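Vanadium-dependent haloperoxidase (Zobellia galactanivorans, PDB 4CIT) probably uses a vanadate cofactor to oxidise iodide with hydrogen peroxide, as a bacterial member of the vanadium haloperoxidases. Local coordinates at residues A112-I124 with K153-M167. Sequence-based numbering, arbitrary orientation.
Sequences AVVAHMELSKRLI and KAYGLQVADHIGEWM
Ala115 and Gly156 bring two helices close, their CA atoms 4.7 Å apart and the segment axes crossing at -46°; a CB on Gly156 would clash with Val114 CG1. That methyl touches Gly156 CA and lies 3.8 Å from Leu157 CD2, the Val114 and Leu157 side chains meeting at about a right angle. Knobs-into-holes packing follows: Ala160 sits among Ala115, Glu118, Leu119 and Arg122, while Leu119 enters the hole of Ala160, Ile163, Gly164 and Met167, its CD1 3.7 Å from Ile163 CG2. Arg122 leaves its helix with CG anti to the carbonyl carbon and stays extended from CG to NE, which carries the guanidinium across to Asp161. There NH2 meets OD1 of Asp161 at 2.8 Å, close to the guanidinium plane and nearly along the C-O bond, the hydrogen bond bent to 138° and the guanidinium and carboxylate planes 40° apart. Arg122 NE holds Glu118 OE2 at 2.7 Å, and a water links NH1 to Asp161 O, so three nitrogens fix the group's rotation while Leu119 CD2 packs on one face. A leucine in place of Arg122 would probably leave Asp161 without this partner and Glu118 with Lys121 alone in the network. The pair lies in the largely helical fold, with helix 59-80 against Leu119 and Leu123, and helix 128-144 against Val114 and Lys153.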
ATOM      1  N   ALA A 112      -8.880 -18.438   8.378  1.00  9.22           N
ATOM      2  CA  ALA A 112      -8.290 -17.344   7.551  1.00  9.23           C
ATOM      3  C   ALA A 112      -8.053 -16.109   8.417  1.00 10.15           C
ATOM      4  O   ALA A 112      -6.994 -15.481   8.263  1.00  9.70           O
ATOM      5  CB  ALA A 112      -9.181 -17.039   6.375  1.00  9.97           C
ATOM      6  N   VAL A 113      -9.020 -15.712   9.258  1.00  9.36           N
ATOM      7  CA  VAL A 113      -8.845 -14.563  10.179  1.00 10.38           C
ATOM      8  C   VAL A 113      -7.715 -14.818  11.179  1.00 10.14           C
ATOM      9  O   VAL A 113      -6.902 -13.947  11.444  1.00 10.18           O
ATOM     10  CB  VAL A 113     -10.133 -14.077  10.875  1.00 11.13           C
ATOM     11  CG1 VAL A 113      -9.785 -12.887  11.744  1.00 12.65           C
ATOM     12  CG2 VAL A 113     -11.155 -13.743   9.763  1.00 13.90           C
ATOM     13  N   VAL A 114      -7.617 -16.019  11.671  1.00  9.92           N
ATOM     14  CA  VAL A 114      -6.572 -16.386  12.629  1.00  9.31           C
ATOM     15  C   VAL A 114      -5.224 -16.246  11.968  1.00  9.39           C
ATOM     16  O   VAL A 114      -4.301 -15.661  12.523  1.00 10.14           O
ATOM     17  CB  VAL A 114      -6.780 -17.873  13.107  1.00  9.61           C
ATOM     18  CG1 VAL A 114      -5.521 -18.463  13.709  1.00 10.55           C
ATOM     19  CG2 VAL A 114      -7.844 -17.969  14.205  1.00  9.65           C
ATOM     20  N   ALA A 115      -5.101 -16.787  10.742  1.00  8.16           N
ATOM     21  CA  ALA A 115      -3.813 -16.635   9.964  1.00  8.54           C
ATOM     22  C   ALA A 115      -3.433 -15.144   9.752  1.00  8.17           C
ATOM     23  O   ALA A 115      -2.250 -14.740   9.942  1.00  9.67           O
ATOM     24  CB  ALA A 115      -3.921 -17.395   8.670  1.00  8.86           C
ATOM     25  N   HIS A 116      -4.431 -14.355   9.344  1.00  7.79           N
ATOM     26  CA  HIS A 116      -4.233 -12.916   9.051  1.00  9.03           C
ATOM     27  C   HIS A 116      -3.699 -12.204  10.335  1.00  9.82           C
ATOM     28  O   HIS A 116      -2.705 -11.474  10.292  1.00  9.92           O
ATOM     29  CB  HIS A 116      -5.509 -12.299   8.558  1.00  9.18           C
ATOM     30  CG  HIS A 116      -5.337 -10.931   8.047  1.00  9.44           C
ATOM     31  ND1 HIS A 116      -5.173  -9.846   8.876  1.00  9.79           N
ATOM     32  CD2 HIS A 116      -5.256 -10.458   6.769  1.00  9.93           C
ATOM     33  CE1 HIS A 116      -4.943  -8.768   8.127  1.00 11.02           C
ATOM     34  NE2 HIS A 116      -5.024  -9.114   6.852  1.00 10.54           N
ATOM     35  N   MET A 117      -4.374 -12.441  11.483  1.00  9.60           N
ATOM     36  CA  MET A 117      -3.955 -11.789  12.699  1.00  9.48           C
ATOM     37  C   MET A 117      -2.591 -12.233  13.138  1.00  9.66           C
ATOM     38  O   MET A 117      -1.786 -11.437  13.596  1.00 11.55           O
ATOM     39  CB  MET A 117      -4.979 -11.997  13.819  1.00  9.25           C
ATOM     40  CG  MET A 117      -6.300 -11.388  13.551  1.00  9.24           C
ATOM     41  SD  MET A 117      -7.547 -11.353  14.929  1.00  7.33           S
ATOM     42  CE  MET A 117      -7.808 -13.128  15.076  1.00  9.86           C
ATOM     43  N   GLU A 118      -2.317 -13.537  13.046  1.00 10.29           N
ATOM     44  CA  GLU A 118      -1.025 -14.020  13.517  1.00 10.84           C
ATOM     45  C   GLU A 118       0.141 -13.430  12.688  1.00 11.08           C
ATOM     46  O   GLU A 118       1.122 -12.945  13.224  1.00 10.53           O
ATOM     47  CB  GLU A 118      -0.957 -15.584  13.327  1.00 10.30           C
ATOM     48  CG  GLU A 118       0.411 -16.228  13.480  1.00 11.23           C
ATOM     49  CD  GLU A 118       1.086 -16.053  14.818  1.00 14.51           C
ATOM     50  OE1 GLU A 118       0.454 -15.677  15.797  1.00 15.65           O
ATOM     51  OE2 GLU A 118       2.347 -16.122  14.851  1.00 16.98           O
ATOM     52  N   LEU A 119       0.001 -13.389  11.344  1.00 10.30           N
ATOM     53  CA  LEU A 119       1.070 -12.799  10.528  1.00 10.66           C
ATOM     54  C   LEU A 119       1.156 -11.299  10.696  1.00 10.19           C
ATOM     55  O   LEU A 119       2.271 -10.761  10.744  1.00 10.90           O
ATOM     56  CB  LEU A 119       0.928 -13.160   9.056  1.00 10.58           C
ATOM     57  CG  LEU A 119       1.130 -14.642   8.886  1.00 11.94           C
ATOM     58  CD1 LEU A 119       0.976 -14.934   7.469  1.00 14.60           C
ATOM     59  CD2 LEU A 119       2.520 -15.109   9.264  1.00 15.55           C
ATOM     60  N   SER A 120       0.016 -10.646  10.820  1.00  9.65           N
ATOM     61  CA  SER A 120       0.006  -9.218  11.090  1.00 10.48           C
ATOM     62  C   SER A 120       0.821  -8.903  12.401  1.00 11.25           C
ATOM     63  O   SER A 120       1.645  -8.021  12.418  1.00 12.02           O
ATOM     64  CB  SER A 120      -1.351  -8.691  11.215  1.00 10.54           C
ATOM     65  OG  SER A 120      -2.026  -8.710   9.982  1.00 10.86           O
ATOM     66  N   LYS A 121       0.585  -9.684  13.448  1.00 11.76           N
ATOM     67  CA  LYS A 121       1.291  -9.595  14.722  1.00 12.25           C
ATOM     68  C   LYS A 121       2.764  -9.767  14.509  1.00 12.32           C
ATOM     69  O   LYS A 121       3.541  -8.989  15.073  1.00 11.62           O
ATOM     70  CB  LYS A 121       0.789 -10.641  15.690  1.00 13.08           C
ATOM     71  CG  LYS A 121       1.306 -10.623  17.109  1.00 15.99           C
ATOM     72  CD  LYS A 121       1.235 -12.030  17.697  1.00 16.69           C
ATOM     73  CE  LYS A 121       2.392 -12.868  17.159  1.00 17.99           C
ATOM     74  NZ  LYS A 121       2.239 -14.306  17.579  1.00 22.78           N
ATOM     75  N   ARG A 122       3.195 -10.750  13.737  1.00 12.68           N
ATOM     76  CA  ARG A 122       4.606 -10.927  13.486  1.00 14.01           C
ATOM     77  C   ARG A 122       5.276  -9.756  12.770  1.00 15.68           C
ATOM     78  O   ARG A 122       6.479  -9.541  12.990  1.00 16.31           O
ATOM     79  CB  ARG A 122       4.874 -12.177  12.700  1.00 14.41           C
ATOM     80  CG  ARG A 122       4.474 -13.437  13.362  1.00 15.52           C
ATOM     81  CD  ARG A 122       4.997 -14.625  12.580  1.00 17.29           C
ATOM     82  NE  ARG A 122       4.231 -15.811  12.889  1.00 16.35           N
ATOM     83  CZ  ARG A 122       4.524 -16.998  12.358  1.00 18.20           C
ATOM     84  NH1 ARG A 122       5.573 -17.125  11.516  1.00 17.91           N
ATOM     85  NH2 ARG A 122       3.782 -18.055  12.669  1.00 17.05           N
ATOM     86  N   LEU A 123       4.523  -9.028  11.981  1.00 13.97           N
ATOM     87  CA  LEU A 123       5.080  -7.990  11.072  1.00 14.08           C
ATOM     88  C   LEU A 123       5.115  -6.580  11.699  1.00 15.68           C
ATOM     89  O   LEU A 123       5.734  -5.695  11.157  1.00 17.88           O
ATOM     90  CB  LEU A 123       4.245  -7.969   9.808  1.00 13.41           C
ATOM     91  CG  LEU A 123       4.491  -9.099   8.875  1.00 14.87           C
ATOM     92  CD1 LEU A 123       3.302  -9.265   7.875  1.00 14.61           C
ATOM     93  CD2 LEU A 123       5.785  -8.825   8.165  1.00 15.76           C
ATOM     94  N   ILE A 124       4.499  -6.406  12.848  1.00 16.53           N
ATOM     95  CA  ILE A 124       4.622  -5.148  13.588  1.00 15.62           C
ATOM     96  C   ILE A 124       5.448  -5.284  14.862  1.00 18.52           C
ATOM     97  O   ILE A 124       5.793  -6.341  15.230  1.00 17.38           O
ATOM     98  CB  ILE A 124       3.285  -4.397  13.790  1.00 15.39           C
ATOM     99  CG1 ILE A 124       2.135  -5.201  14.351  1.00 16.16           C
ATOM    100  CG2 ILE A 124       2.797  -3.837  12.489  1.00 16.44           C
ATOM    101  CD1 ILE A 124       2.389  -5.760  15.692  1.00 18.17           C
ATOM    102  N   LYS A 153      -8.637 -22.648  14.678  1.00 10.73           N
ATOM    103  CA  LYS A 153      -7.406 -21.924  15.041  1.00 11.37           C
ATOM    104  C   LYS A 153      -6.131 -22.653  14.716  1.00 11.65           C
ATOM    105  O   LYS A 153      -5.142 -22.100  14.190  1.00 11.35           O
ATOM    106  CB  LYS A 153      -7.430 -21.588  16.545  1.00 13.10           C
ATOM    107  CG  LYS A 153      -6.121 -20.958  17.008  1.00 15.30           C
ATOM    108  CD  LYS A 153      -6.134 -20.487  18.460  1.00 18.96           C
ATOM    109  CE  LYS A 153      -6.284 -21.567  19.423  1.00 24.60           C
ATOM    110  NZ  LYS A 153      -4.902 -21.745  19.961  1.00 31.61           N
ATOM    111  N   ALA A 154      -6.122 -23.972  15.015  1.00 12.24           N
ATOM    112  CA  ALA A 154      -4.980 -24.797  14.741  1.00 13.05           C
ATOM    113  C   ALA A 154      -4.619 -24.806  13.260  1.00 11.74           C
ATOM    114  O   ALA A 154      -3.428 -24.753  12.914  1.00 11.73           O
ATOM    115  CB  ALA A 154      -5.193 -26.222  15.273  1.00 16.06           C
ATOM    116  N   TYR A 155      -5.595 -24.866  12.387  1.00 11.67           N
ATOM    117  CA  TYR A 155      -5.348 -24.884  10.939  1.00 11.67           C
ATOM    118  C   TYR A 155      -4.832 -23.501  10.518  1.00 10.74           C
ATOM    119  O   TYR A 155      -3.881 -23.431   9.727  1.00 10.56           O
ATOM    120  CB  TYR A 155      -6.560 -25.285  10.159  1.00 11.13           C
ATOM    121  CG  TYR A 155      -6.351 -25.353   8.670  1.00 11.12           C
ATOM    122  CD1 TYR A 155      -5.302 -26.038   8.144  1.00 11.50           C
ATOM    123  CD2 TYR A 155      -7.147 -24.654   7.832  1.00 10.54           C
ATOM    124  CE1 TYR A 155      -5.067 -26.031   6.802  1.00 11.79           C
ATOM    125  CE2 TYR A 155      -6.913 -24.627   6.460  1.00 10.75           C
ATOM    126  CZ  TYR A 155      -5.857 -25.267   5.987  1.00 11.78           C
ATOM    127  OH  TYR A 155      -5.562 -25.308   4.650  1.00 13.60           O
ATOM    128  N   GLY A 156      -5.503 -22.452  10.955  1.00 11.18           N
ATOM    129  CA  GLY A 156      -5.028 -21.074  10.681  1.00 10.14           C
ATOM    130  C   GLY A 156      -3.563 -20.821  11.059  1.00  9.60           C
ATOM    131  O   GLY A 156      -2.795 -20.233  10.300  1.00  9.09           O
ATOM    132  N   LEU A 157      -3.146 -21.330  12.214  1.00 10.58           N
ATOM    133  CA  LEU A 157      -1.808 -21.210  12.666  1.00 10.68           C
ATOM    134  C   LEU A 157      -0.822 -22.091  11.881  1.00 10.82           C
ATOM    135  O   LEU A 157       0.327 -21.666  11.634  1.00 10.01           O
ATOM    136  CB  LEU A 157      -1.712 -21.431  14.168  1.00 11.17           C
ATOM    137  CG  LEU A 157      -2.449 -20.421  15.112  1.00 10.97           C
ATOM    138  CD1 LEU A 157      -2.228 -20.829  16.565  1.00 12.16           C
ATOM    139  CD2 LEU A 157      -2.003 -18.994  14.907  1.00 12.95           C
ATOM    140  N   GLN A 158      -1.245 -23.260  11.442  1.00 12.03           N
ATOM    141  CA  GLN A 158      -0.407 -24.071  10.585  1.00 13.57           C
ATOM    142  C   GLN A 158      -0.138 -23.386   9.273  1.00 12.07           C
ATOM    143  O   GLN A 158       0.989 -23.393   8.778  1.00 11.29           O
ATOM    144  CB  GLN A 158      -1.035 -25.470  10.361  1.00 14.95           C
ATOM    145  CG  GLN A 158      -0.209 -26.394   9.614  1.00 19.17           C
ATOM    146  CD  GLN A 158      -0.985 -27.681   9.273  1.00 21.63           C
ATOM    147  OE1 GLN A 158      -2.212 -27.737   9.345  1.00 21.51           O
ATOM    148  NE2 GLN A 158      -0.257 -28.677   8.861  1.00 20.94           N
ATOM    149  N   VAL A 159      -1.168 -22.823   8.694  1.00 10.39           N
ATOM    150  CA  VAL A 159      -0.992 -22.055   7.424  1.00 10.59           C
ATOM    151  C   VAL A 159      -0.071 -20.827   7.677  1.00 10.58           C
ATOM    152  O   VAL A 159       0.773 -20.528   6.853  1.00  9.90           O
ATOM    153  CB  VAL A 159      -2.323 -21.694   6.800  1.00 10.98           C
ATOM    154  CG1 VAL A 159      -2.092 -20.763   5.592  1.00 12.67           C
ATOM    155  CG2 VAL A 159      -3.094 -22.979   6.402  1.00 11.37           C
ATOM    156  N   ALA A 160      -0.288 -20.058   8.732  1.00 10.77           N
ATOM    157  CA  ALA A 160       0.546 -18.933   9.039  1.00 10.66           C
ATOM    158  C   ALA A 160       1.981 -19.345   9.174  1.00 11.48           C
ATOM    159  O   ALA A 160       2.882 -18.597   8.735  1.00 12.92           O
ATOM    160  CB  ALA A 160       0.099 -18.249  10.353  1.00 11.39           C
ATOM    161  N   ASP A 161       2.280 -20.553   9.713  1.00 11.55           N
ATOM    162  CA  ASP A 161       3.627 -20.956   9.816  1.00 12.92           C
ATOM    163  C   ASP A 161       4.204 -21.181   8.425  1.00 11.95           C
ATOM    164  O   ASP A 161       5.387 -20.915   8.208  1.00 13.49           O
ATOM    165  CB  ASP A 161       3.877 -22.237  10.659  1.00 17.27           C
ATOM    166  CG  ASP A 161       3.631 -22.009  12.186  1.00 21.06           C
ATOM    167  OD1 ASP A 161       3.732 -20.828  12.730  1.00 21.42           O
ATOM    168  OD2 ASP A 161       3.304 -23.027  12.833  1.00 23.26           O
ATOM    169  N   HIS A 162       3.417 -21.741   7.519  1.00 11.58           N
ATOM    170  CA  HIS A 162       3.906 -22.025   6.190  1.00 11.56           C
ATOM    171  C   HIS A 162       4.231 -20.715   5.496  1.00 11.27           C
ATOM    172  O   HIS A 162       5.308 -20.541   4.842  1.00 10.74           O
ATOM    173  CB  HIS A 162       2.951 -22.949   5.420  1.00 13.80           C
ATOM    174  CG  HIS A 162       3.326 -23.151   3.976  1.00 14.46           C
ATOM    175  ND1 HIS A 162       4.134 -24.181   3.580  1.00 15.71           N
ATOM    176  CD2 HIS A 162       2.968 -22.491   2.839  1.00 14.88           C
ATOM    177  CE1 HIS A 162       4.314 -24.134   2.269  1.00 15.66           C
ATOM    178  NE2 HIS A 162       3.591 -23.120   1.788  1.00 15.91           N
ATOM    179  N   ILE A 163       3.252 -19.826   5.521  1.00 10.32           N
ATOM    180  CA  ILE A 163       3.414 -18.553   4.861  1.00 11.98           C
ATOM    181  C   ILE A 163       4.554 -17.740   5.513  1.00 12.43           C
ATOM    182  O   ILE A 163       5.387 -17.122   4.785  1.00 12.38           O
ATOM    183  CB  ILE A 163       2.115 -17.777   4.862  1.00 12.59           C
ATOM    184  CG1 ILE A 163       1.063 -18.609   4.105  1.00 13.28           C
ATOM    185  CG2 ILE A 163       2.382 -16.361   4.354  1.00 12.61           C
ATOM    186  CD1 ILE A 163       1.240 -18.699   2.610  1.00 14.44           C
ATOM    187  N   GLY A 164       4.679 -17.863   6.827  1.00 12.04           N
ATOM    188  CA  GLY A 164       5.811 -17.233   7.568  1.00 13.35           C
ATOM    189  C   GLY A 164       7.207 -17.690   7.099  1.00 12.94           C
ATOM    190  O   GLY A 164       8.114 -16.890   6.962  1.00 13.51           O
ATOM    191  N   GLU A 165       7.358 -18.970   6.795  1.00 13.24           N
ATOM    192  CA  GLU A 165       8.605 -19.466   6.314  1.00 14.18           C
ATOM    193  C   GLU A 165       8.977 -18.796   4.983  1.00 14.00           C
ATOM    194  O   GLU A 165      10.143 -18.508   4.802  1.00 13.82           O
ATOM    195  CB  GLU A 165       8.622 -20.978   6.121  1.00 17.74           C
ATOM    196  CG  GLU A 165       8.630 -21.670   7.459  1.00 26.27           C
ATOM    197  CD  GLU A 165       8.528 -23.210   7.334  1.00 35.24           C
ATOM    198  OE1 GLU A 165       8.894 -23.774   6.265  1.00 41.38           O
ATOM    199  OE2 GLU A 165       8.102 -23.840   8.340  1.00 51.47           O
ATOM    200  N   TRP A 166       7.994 -18.648   4.092  1.00 12.52           N
ATOM    201  CA  TRP A 166       8.183 -18.032   2.777  1.00 11.42           C
ATOM    202  C   TRP A 166       8.476 -16.532   2.961  1.00 11.51           C
ATOM    203  O   TRP A 166       9.418 -16.019   2.286  1.00 10.78           O
ATOM    204  CB  TRP A 166       6.917 -18.221   1.967  1.00 11.30           C
ATOM    205  CG  TRP A 166       6.813 -17.436   0.718  1.00  9.55           C
ATOM    206  CD1 TRP A 166       7.588 -17.535  -0.397  1.00  9.79           C
ATOM    207  CD2 TRP A 166       5.734 -16.607   0.408  1.00 10.19           C
ATOM    208  NE1 TRP A 166       7.098 -16.732  -1.367  1.00  9.78           N
ATOM    209  CE2 TRP A 166       5.946 -16.136  -0.911  1.00 10.12           C
ATOM    210  CE3 TRP A 166       4.598 -16.202   1.142  1.00  9.61           C
ATOM    211  CZ2 TRP A 166       5.087 -15.298  -1.540  1.00  9.68           C
ATOM    212  CZ3 TRP A 166       3.728 -15.325   0.505  1.00 11.06           C
ATOM    213  CH2 TRP A 166       3.957 -14.949  -0.873  1.00 10.12           C
ATOM    214  N   MET A 167       7.729 -15.849   3.838  1.00 10.59           N
ATOM    215  CA  MET A 167       7.917 -14.384   4.021  1.00 12.58           C
ATOM    216  C   MET A 167       9.319 -14.100   4.572  1.00 12.97           C
ATOM    217  O   MET A 167       9.974 -13.094   4.248  1.00 12.81           O
ATOM    218  CB  MET A 167       6.852 -13.949   5.051  1.00 12.99           C
ATOM    219  CG  MET A 167       6.928 -12.654   5.763  1.00 16.47           C
ATOM    220  SD  MET A 167       5.401 -12.606   6.861  1.00 14.05           S
ATOM    221  CE  MET A 167       6.105 -13.111   8.462  1.00 16.56           C
TER
HETATM  222  O   HOH W   1       6.632 -19.440  10.201  1.00 20.23           O